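Local coordinates for mitogen-activated protein kinase kinase kinase 7 interacting protein 1 (Anopheles gambiae, PDB 2IRM) that probably serves as an adapter of PP2C-phosphatase fold that associates with the kinase TAK1 and triggers its autophosphorylation in JNK and NF-kappa-B signalling, at residues G170-C175 with F254-V259; H197-A202 with Y224-I229. All blocks are in the same frame, centred on the assembly; numbering follows the deposited sequence.

Both contacts are partly buried, lie about 10 Å apart between centres, and belong to the same PP2C-type domain. Contact 1 joins two neighbouring strands of one antiparallel sheet, so its polar bonds run between backbones and its side chains add mainly apolar packing. Contact 2 joins two loops, one running into helix 202-209 and the other into the short strand 229-230; with one backbone bond across it, it depends more on a CH-pi contact and near-parallel imidazole and guanidinium planes. The two are directly connected: H197 and R227 of contact 2 reach back to the backbone of G173 and E255 in contact 1, and I172 also packs on R227.

Contact 1: residues G170-C175 with F254-V259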
ATOM      1  N   GLY A 170      -3.509  -3.152 -10.594  1.00 43.67           N
ATOM      2  CA  GLY A 170      -4.663  -2.663  -9.867  1.00 44.30           C
ATOM      3  C   GLY A 170      -4.198  -2.211  -8.507  1.00 45.02           C
ATOM      4  O   GLY A 170      -3.560  -2.986  -7.790  1.00 45.51           O
ATOM      5  N   ASN A 171      -4.489  -0.957  -8.155  1.00 45.34           N
ATOM      6  CA  ASN A 171      -4.109  -0.435  -6.843  1.00 45.46           C
ATOM      7  C   ASN A 171      -5.208   0.393  -6.193  1.00 45.29           C
ATOM      8  O   ASN A 171      -6.059   0.955  -6.879  1.00 45.12           O
ATOM      9  CB  ASN A 171      -2.790   0.356  -6.921  1.00 45.85           C
ATOM     10  CG  ASN A 171      -2.999   1.878  -7.011  1.00 46.70           C
ATOM     11  OD1 ASN A 171      -3.189   2.550  -5.991  1.00 48.13           O
ATOM     12  ND2 ASN A 171      -2.937   2.422  -8.228  1.00 46.00           N
ATOM     13  N   ILE A 172      -5.171   0.437  -4.863  1.00 45.26           N
ATOM     14  CA  ILE A 172      -6.001   1.324  -4.062  1.00 45.46           C
ATOM     15  C   ILE A 172      -5.204   1.767  -2.835  1.00 46.37           C
ATOM     16  O   ILE A 172      -4.479   0.971  -2.227  1.00 46.66           O
ATOM     17  CB  ILE A 172      -7.333   0.671  -3.649  1.00 44.92           C
ATOM     18  CG1 ILE A 172      -8.269   1.702  -3.024  1.00 44.38           C
ATOM     19  CG2 ILE A 172      -7.105  -0.482  -2.699  1.00 45.07           C
ATOM     20  CD1 ILE A 172      -9.742   1.333  -3.091  1.00 43.33           C
ATOM     21  N   GLY A 173      -5.316   3.047  -2.489  1.00 46.99           N
ATOM     22  CA  GLY A 173      -4.667   3.559  -1.283  1.00 47.54           C
ATOM     23  C   GLY A 173      -3.205   3.915  -1.451  1.00 47.89           C
ATOM     24  O   GLY A 173      -2.801   4.436  -2.495  1.00 48.04           O
ATOM     25  N   ASN A 174      -2.416   3.611  -0.421  1.00 48.02           N
ATOM     26  CA  ASN A 174      -1.053   4.120  -0.285  1.00 47.97           C
ATOM     27  C   ASN A 174       0.033   3.419  -1.077  1.00 47.92           C
ATOM     28  O   ASN A 174       0.953   4.075  -1.562  1.00 48.31           O
ATOM     29  CB  ASN A 174      -0.660   4.181   1.189  1.00 48.10           C
ATOM     30  CG  ASN A 174      -1.373   5.301   1.938  1.00 48.82           C
ATOM     31  OD1 ASN A 174      -2.096   6.115   1.348  1.00 48.75           O
ATOM     32  ND2 ASN A 174      -1.167   5.350   3.246  1.00 49.96           N
ATOM     33  N   CYS A 175      -0.063   2.099  -1.203  1.00 47.80           N
ATOM     34  CA  CYS A 175       0.927   1.313  -1.952  1.00 47.94           C
ATOM     35  C   CYS A 175       1.179   1.854  -3.365  1.00 47.63           C
ATOM     36  O   CYS A 175       0.304   2.507  -3.953  1.00 47.68           O
ATOM     37  CB  CYS A 175       0.497  -0.153  -2.031  1.00 48.01           C
ATOM     38  SG  CYS A 175       0.094  -0.933  -0.458  1.00 49.80           S
ATOM     39  N   PHE A 254     -14.391   3.843  -2.125  1.00 49.48           N
ATOM     40  CA  PHE A 254     -13.778   2.622  -2.643  1.00 50.20           C
ATOM     41  C   PHE A 254     -13.835   2.684  -4.151  1.00 50.87           C
ATOM     42  O   PHE A 254     -14.863   2.365  -4.754  1.00 51.37           O
ATOM     43  CB  PHE A 254     -14.475   1.355  -2.119  1.00 49.86           C
ATOM     44  CG  PHE A 254     -13.827   0.064  -2.571  1.00 49.16           C
ATOM     45  CD1 PHE A 254     -12.722  -0.451  -1.899  1.00 48.14           C
ATOM     46  CD2 PHE A 254     -14.326  -0.639  -3.662  1.00 48.55           C
ATOM     47  CE1 PHE A 254     -12.128  -1.639  -2.309  1.00 47.11           C
ATOM     48  CE2 PHE A 254     -13.731  -1.833  -4.077  1.00 47.98           C
ATOM     49  CZ  PHE A 254     -12.633  -2.329  -3.398  1.00 47.56           C
ATOM     50  N   GLU A 255     -12.738   3.125  -4.756  1.00 51.32           N
ATOM     51  CA  GLU A 255     -12.658   3.206  -6.203  1.00 51.49           C
ATOM     52  C   GLU A 255     -11.217   3.020  -6.661  1.00 50.96           C
ATOM     53  O   GLU A 255     -10.507   3.997  -6.878  1.00 50.94           O
ATOM     54  CB  GLU A 255     -13.232   4.526  -6.680  1.00 51.60           C
ATOM     55  CG  GLU A 255     -13.571   4.507  -8.147  1.00 55.15           C
ATOM     56  CD  GLU A 255     -15.020   4.869  -8.402  1.00 59.14           C
ATOM     57  OE1 GLU A 255     -15.520   4.568  -9.516  1.00 59.72           O
ATOM     58  OE2 GLU A 255     -15.659   5.437  -7.476  1.00 61.19           O
ATOM     59  N   PRO A 256     -10.778   1.752  -6.788  1.00 50.63           N
ATOM     60  CA  PRO A 256      -9.406   1.401  -7.134  1.00 50.29           C
ATOM     61  C   PRO A 256      -9.087   1.784  -8.554  1.00 50.13           C
ATOM     62  O   PRO A 256      -9.994   2.053  -9.325  1.00 50.26           O
ATOM     63  CB  PRO A 256      -9.406  -0.115  -7.011  1.00 50.26           C
ATOM     64  CG  PRO A 256     -10.804  -0.497  -7.255  1.00 50.21           C
ATOM     65  CD  PRO A 256     -11.601   0.548  -6.590  1.00 50.47           C
ATOM     66  N   GLU A 257      -7.805   1.807  -8.893  1.00 50.09           N
ATOM     67  CA  GLU A 257      -7.371   2.193 -10.230  1.00 50.08           C
ATOM     68  C   GLU A 257      -6.763   0.992 -10.949  1.00 49.67           C
ATOM     69  O   GLU A 257      -5.923   0.280 -10.375  1.00 49.48           O
ATOM     70  CB  GLU A 257      -6.341   3.316 -10.148  1.00 50.44           C
ATOM     71  CG  GLU A 257      -6.294   4.213 -11.377  1.00 51.67           C
ATOM     72  CD  GLU A 257      -7.207   5.417 -11.246  1.00 54.03           C
ATOM     73  OE1 GLU A 257      -7.741   5.863 -12.294  1.00 55.33           O
ATOM     74  OE2 GLU A 257      -7.389   5.918 -10.100  1.00 54.46           O
ATOM     75  N   ILE A 258      -7.182   0.785 -12.200  1.00 49.00           N
ATOM     76  CA  ILE A 258      -6.744  -0.368 -12.977  1.00 48.65           C
ATOM     77  C   ILE A 258      -6.175   0.005 -14.338  1.00 48.42           C
ATOM     78  O   ILE A 258      -6.877   0.530 -15.198  1.00 48.29           O
ATOM     79  CB  ILE A 258      -7.873  -1.406 -13.133  1.00 48.71           C
ATOM     80  CG1 ILE A 258      -8.103  -2.131 -11.811  1.00 48.29           C
ATOM     81  CG2 ILE A 258      -7.520  -2.438 -14.195  1.00 49.33           C
ATOM     82  CD1 ILE A 258      -9.440  -2.741 -11.699  1.00 46.76           C
ATOM     83  N   VAL A 259      -4.895  -0.294 -14.524  1.00 48.35           N
ATOM     84  CA  VAL A 259      -4.205  -0.016 -15.779  1.00 48.46           C
ATOM     85  C   VAL A 259      -3.921  -1.335 -16.501  1.00 48.20           C
ATOM     86  O   VAL A 259      -3.461  -2.299 -15.885  1.00 48.27           O
ATOM     87  CB  VAL A 259      -2.907   0.790 -15.554  1.00 48.57           C
ATOM     88  CG1 VAL A 259      -2.506   1.525 -16.844  1.00 49.05           C
ATOM     89  CG2 VAL A 259      -3.081   1.794 -14.398  1.00 48.77           C
TER
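I172 and P256 meet at the close-packed end of this strand pair, with their CB atoms 4.0 Å apart. CG1 of I172 stands anti to the backbone N (chi1 -170°), and the CD1 beyond it lies 3.7 Å from F254 CD1. The isoleucine and phenylalanine side chains cross at about a right angle, and the methyl approaches the ring obliquely. P256 packs against both: its CD lies over one face of the F254 ring, offset toward the rim, and 4.0 Å from I172 CD1. Further along, two backbone hydrogen bonds close the N171-E257 pair. N171 N donates to E257 O at 2.9 Å, and E257 N returns a bond to N171 O at 2.8 Å. The next pair, G170 with I258, is non-hydrogen-bonded; I258 CG1 comes to 4.0 Å from G170 CA, where glycine has no side chain of its own. The strands run antiparallel, 159° between their directions, as parts of one sheet of the PP2C fold, a beta-sandwich flanked by helices. Strand 166-172 is held on its other side by strand 154-163, to which I172 and G170 bond through the backbone. F254 and I258 touch helix 87-108, whereas E257 extends from the other face of the strand pair toward the loop of H197. Packing is looser on the glutamate side. E257 leaves its backbone with CG anti to N, then bends at chi2 (92°), which turns CD away from the neighbouring strand; its CB keeps the contact with the N171 side chain. E255 is exposed, its CB directed away from I172 and its carboxylate far from strand 166-172, while its backbone O accepts a hydrogen bond from R227.

Contact 2: residues H197-A202 with Y224-I229; sequences HNLLNA and YSTRCI
H197 and R227 each set CG anti to their own carbonyl carbon (chi1 -65° and -69°), and the arginine then runs extended from CG to NE across the imidazole. R227 CB packs on H197 CB at 3.6 Å, and R227 CD sits over the centre of the ring, 3.5 Å from its centroid, in a CH-pi contact. Beyond CD the guanidinium plane lies 10° from that of the imidazole; H197 CD2 lies against one face of the guanidinium, toward that group's rim, 3.4 Å from R227 NE. Next to this face-on contact the backbones are tied by T226 N donating to H197 O at 2.7 Å. T226 turns its side chain toward H197-L199, CG2 meeting L199 CD1 at 4.1 Å, the two side chains crossing at about a right angle; N198 CB rests 3.5 Å from Y224 O. Past L199 the chain closes a type I beta turn, with N201 N bonded to N198 O at 3.0 Å, and N201 takes the N-cap position of helix 202-209. E204 in that helix forms a salt bridge with R227 NH2 and accepts a hydrogen bond from T226 OG1, so the helix start is attached to the returning loop by two side chains. E255 O takes R227 NH1, and G173 N donates to H197 ND1. With the guanidinium turned flat to the ring, NE2 and NH1 approach face on and form no hydrogen bond. A backbone N-H directed at ND1 would place the imidazole proton on NE2, which suggests a neutral histidine lying against an arginine whose charge is probably offset largely by its salt bridge to E204, with E257 also nearby.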
ATOM      1  N   HIS A 197      -3.601   7.244  -3.596  1.00 46.65           N
ATOM      2  CA  HIS A 197      -4.882   7.661  -3.058  1.00 46.58           C
ATOM      3  C   HIS A 197      -4.696   8.197  -1.656  1.00 46.62           C
ATOM      4  O   HIS A 197      -5.142   7.580  -0.691  1.00 46.90           O
ATOM      5  CB  HIS A 197      -5.900   6.528  -3.086  1.00 46.60           C
ATOM      6  CG  HIS A 197      -6.269   6.085  -4.468  1.00 46.51           C
ATOM      7  ND1 HIS A 197      -6.286   4.759  -4.843  1.00 45.83           N
ATOM      8  CD2 HIS A 197      -6.619   6.794  -5.567  1.00 46.23           C
ATOM      9  CE1 HIS A 197      -6.639   4.670  -6.115  1.00 46.14           C
ATOM     10  NE2 HIS A 197      -6.850   5.890  -6.577  1.00 46.12           N
ATOM     11  N   ASN A 198      -4.038   9.356  -1.573  1.00 46.31           N
ATOM     12  CA  ASN A 198      -3.784  10.086  -0.333  1.00 46.09           C
ATOM     13  C   ASN A 198      -3.512  11.563  -0.608  1.00 45.92           C
ATOM     14  O   ASN A 198      -3.634  12.025  -1.744  1.00 45.93           O
ATOM     15  CB  ASN A 198      -2.590   9.490   0.385  1.00 46.06           C
ATOM     16  CG  ASN A 198      -1.409   9.320  -0.523  1.00 46.66           C
ATOM     17  OD1 ASN A 198      -0.823   8.238  -0.588  1.00 49.21           O
ATOM     18  ND2 ASN A 198      -1.050  10.377  -1.247  1.00 45.46           N
ATOM     19  N   LEU A 199      -3.115  12.307   0.420  1.00 45.45           N
ATOM     20  CA  LEU A 199      -2.961  13.745   0.245  1.00 44.97           C
ATOM     21  C   LEU A 199      -1.743  14.167  -0.581  1.00 44.96           C
ATOM     22  O   LEU A 199      -1.605  15.340  -0.918  1.00 44.93           O
ATOM     23  CB  LEU A 199      -2.987  14.446   1.594  1.00 44.98           C
ATOM     24  CG  LEU A 199      -4.326  15.041   2.013  1.00 44.78           C
ATOM     25  CD1 LEU A 199      -5.490  14.403   1.283  1.00 45.16           C
ATOM     26  CD2 LEU A 199      -4.506  14.943   3.518  1.00 44.98           C
ATOM     27  N   LEU A 200      -0.869  13.220  -0.915  1.00 44.93           N
ATOM     28  CA  LEU A 200       0.213  13.492  -1.858  1.00 45.03           C
ATOM     29  C   LEU A 200      -0.336  13.759  -3.250  1.00 45.03           C
ATOM     30  O   LEU A 200       0.380  14.282  -4.097  1.00 45.62           O
ATOM     31  CB  LEU A 200       1.176  12.313  -1.980  1.00 45.19           C
ATOM     32  CG  LEU A 200       2.004  11.797  -0.809  1.00 45.03           C
ATOM     33  CD1 LEU A 200       2.683  10.497  -1.209  1.00 45.03           C
ATOM     34  CD2 LEU A 200       3.020  12.818  -0.400  1.00 44.34           C
ATOM     35  N   ASN A 201      -1.590  13.378  -3.487  1.00 44.38           N
ATOM     36  CA  ASN A 201      -2.225  13.528  -4.788  1.00 44.00           C
ATOM     37  C   ASN A 201      -3.292  14.624  -4.794  1.00 43.97           C
ATOM     38  O   ASN A 201      -4.390  14.456  -4.249  1.00 43.76           O
ATOM     39  CB  ASN A 201      -2.789  12.171  -5.214  1.00 44.14           C
ATOM     40  CG  ASN A 201      -3.664  12.236  -6.449  1.00 44.23           C
ATOM     41  OD1 ASN A 201      -4.437  11.312  -6.694  1.00 44.64           O
ATOM     42  ND2 ASN A 201      -3.542  13.303  -7.240  1.00 43.88           N
ATOM     43  N   ALA A 202      -2.955  15.746  -5.426  1.00 44.03           N
ATOM     44  CA  ALA A 202      -3.798  16.946  -5.419  1.00 44.10           C
ATOM     45  C   ALA A 202      -5.265  16.653  -5.720  1.00 44.51           C
ATOM     46  O   ALA A 202      -6.157  17.220  -5.084  1.00 44.57           O
ATOM     47  CB  ALA A 202      -3.255  17.989  -6.383  1.00 43.90           C
ATOM     48  N   TYR A 224      -2.773   9.336   5.807  1.00 50.40           N
ATOM     49  CA  TYR A 224      -4.100   8.758   5.662  1.00 50.10           C
ATOM     50  C   TYR A 224      -4.438   8.468   4.202  1.00 50.40           C
ATOM     51  O   TYR A 224      -4.436   9.365   3.358  1.00 50.76           O
ATOM     52  CB  TYR A 224      -5.127   9.700   6.257  1.00 49.88           C
ATOM     53  CG  TYR A 224      -6.416   9.042   6.595  1.00 49.39           C
ATOM     54  CD1 TYR A 224      -6.524   8.242   7.722  1.00 49.10           C
ATOM     55  CD2 TYR A 224      -7.541   9.233   5.804  1.00 49.22           C
ATOM     56  CE1 TYR A 224      -7.712   7.632   8.054  1.00 49.42           C
ATOM     57  CE2 TYR A 224      -8.745   8.627   6.125  1.00 49.50           C
ATOM     58  CZ  TYR A 224      -8.816   7.826   7.250  1.00 49.99           C
ATOM     59  OH  TYR A 224      -9.993   7.212   7.590  1.00 51.47           O
ATOM     60  N   SER A 225      -4.690   7.200   3.901  1.00 50.39           N
ATOM     61  CA  SER A 225      -5.105   6.832   2.577  1.00 50.27           C
ATOM     62  C   SER A 225      -6.559   7.241   2.474  1.00 50.44           C
ATOM     63  O   SER A 225      -7.344   7.018   3.390  1.00 50.89           O
ATOM     64  CB  SER A 225      -4.930   5.335   2.345  1.00 50.09           C
ATOM     65  OG  SER A 225      -5.787   4.600   3.185  1.00 50.23           O
ATOM     66  N   THR A 226      -6.904   7.850   1.352  1.00 50.43           N
ATOM     67  CA  THR A 226      -8.215   8.428   1.137  1.00 50.11           C
ATOM     68  C   THR A 226      -9.072   7.465   0.327  1.00 50.13           C
ATOM     69  O   THR A 226     -10.216   7.774  -0.034  1.00 50.52           O
ATOM     70  CB  THR A 226      -8.056   9.730   0.365  1.00 50.05           C
ATOM     71  OG1 THR A 226      -7.318   9.457  -0.825  1.00 49.99           O
ATOM     72  CG2 THR A 226      -7.275  10.742   1.183  1.00 49.58           C
ATOM     73  N   ARG A 227      -8.486   6.317   0.003  1.00 49.72           N
ATOM     74  CA  ARG A 227      -9.196   5.181  -0.580  1.00 49.32           C
ATOM     75  C   ARG A 227      -8.513   3.952  -0.023  1.00 49.59           C
ATOM     76  O   ARG A 227      -7.323   4.001   0.294  1.00 49.70           O
ATOM     77  CB  ARG A 227      -9.093   5.166  -2.105  1.00 48.94           C
ATOM     78  CG  ARG A 227      -9.847   6.262  -2.803  1.00 47.14           C
ATOM     79  CD  ARG A 227      -9.752   6.141  -4.302  1.00 44.23           C
ATOM     80  NE  ARG A 227      -9.874   7.456  -4.922  1.00 43.42           N
ATOM     81  CZ  ARG A 227     -10.019   7.681  -6.226  1.00 43.16           C
ATOM     82  NH1 ARG A 227     -10.072   6.680  -7.096  1.00 43.34           N
ATOM     83  NH2 ARG A 227     -10.117   8.926  -6.667  1.00 43.81           N
ATOM     84  N   CYS A 228      -9.261   2.864   0.116  1.00 49.77           N
ATOM     85  CA  CYS A 228      -8.724   1.602   0.653  1.00 50.32           C
ATOM     86  C   CYS A 228      -9.810   0.534   0.759  1.00 49.94           C
ATOM     87  O   CYS A 228     -10.993   0.795   0.518  1.00 50.05           O
ATOM     88  CB  CYS A 228      -8.065   1.802   2.028  1.00 50.36           C
ATOM     89  SG  CYS A 228      -9.230   2.243   3.343  1.00 52.61           S
ATOM     90  N   ILE A 229      -9.396  -0.671   1.117  1.00 49.42           N
ATOM     91  CA  ILE A 229     -10.332  -1.749   1.319  1.00 49.34           C
ATOM     92  C   ILE A 229     -10.823  -1.658   2.755  1.00 49.29           C
ATOM     93  O   ILE A 229     -10.021  -1.477   3.676  1.00 49.68           O
ATOM     94  CB  ILE A 229      -9.658  -3.107   1.047  1.00 49.30           C
ATOM     95  CG1 ILE A 229      -9.407  -3.264  -0.451  1.00 48.94           C
ATOM     96  CG2 ILE A 229     -10.512  -4.256   1.572  1.00 49.43           C
ATOM     97  CD1 ILE A 229      -8.112  -3.926  -0.783  1.00 48.95           C
TER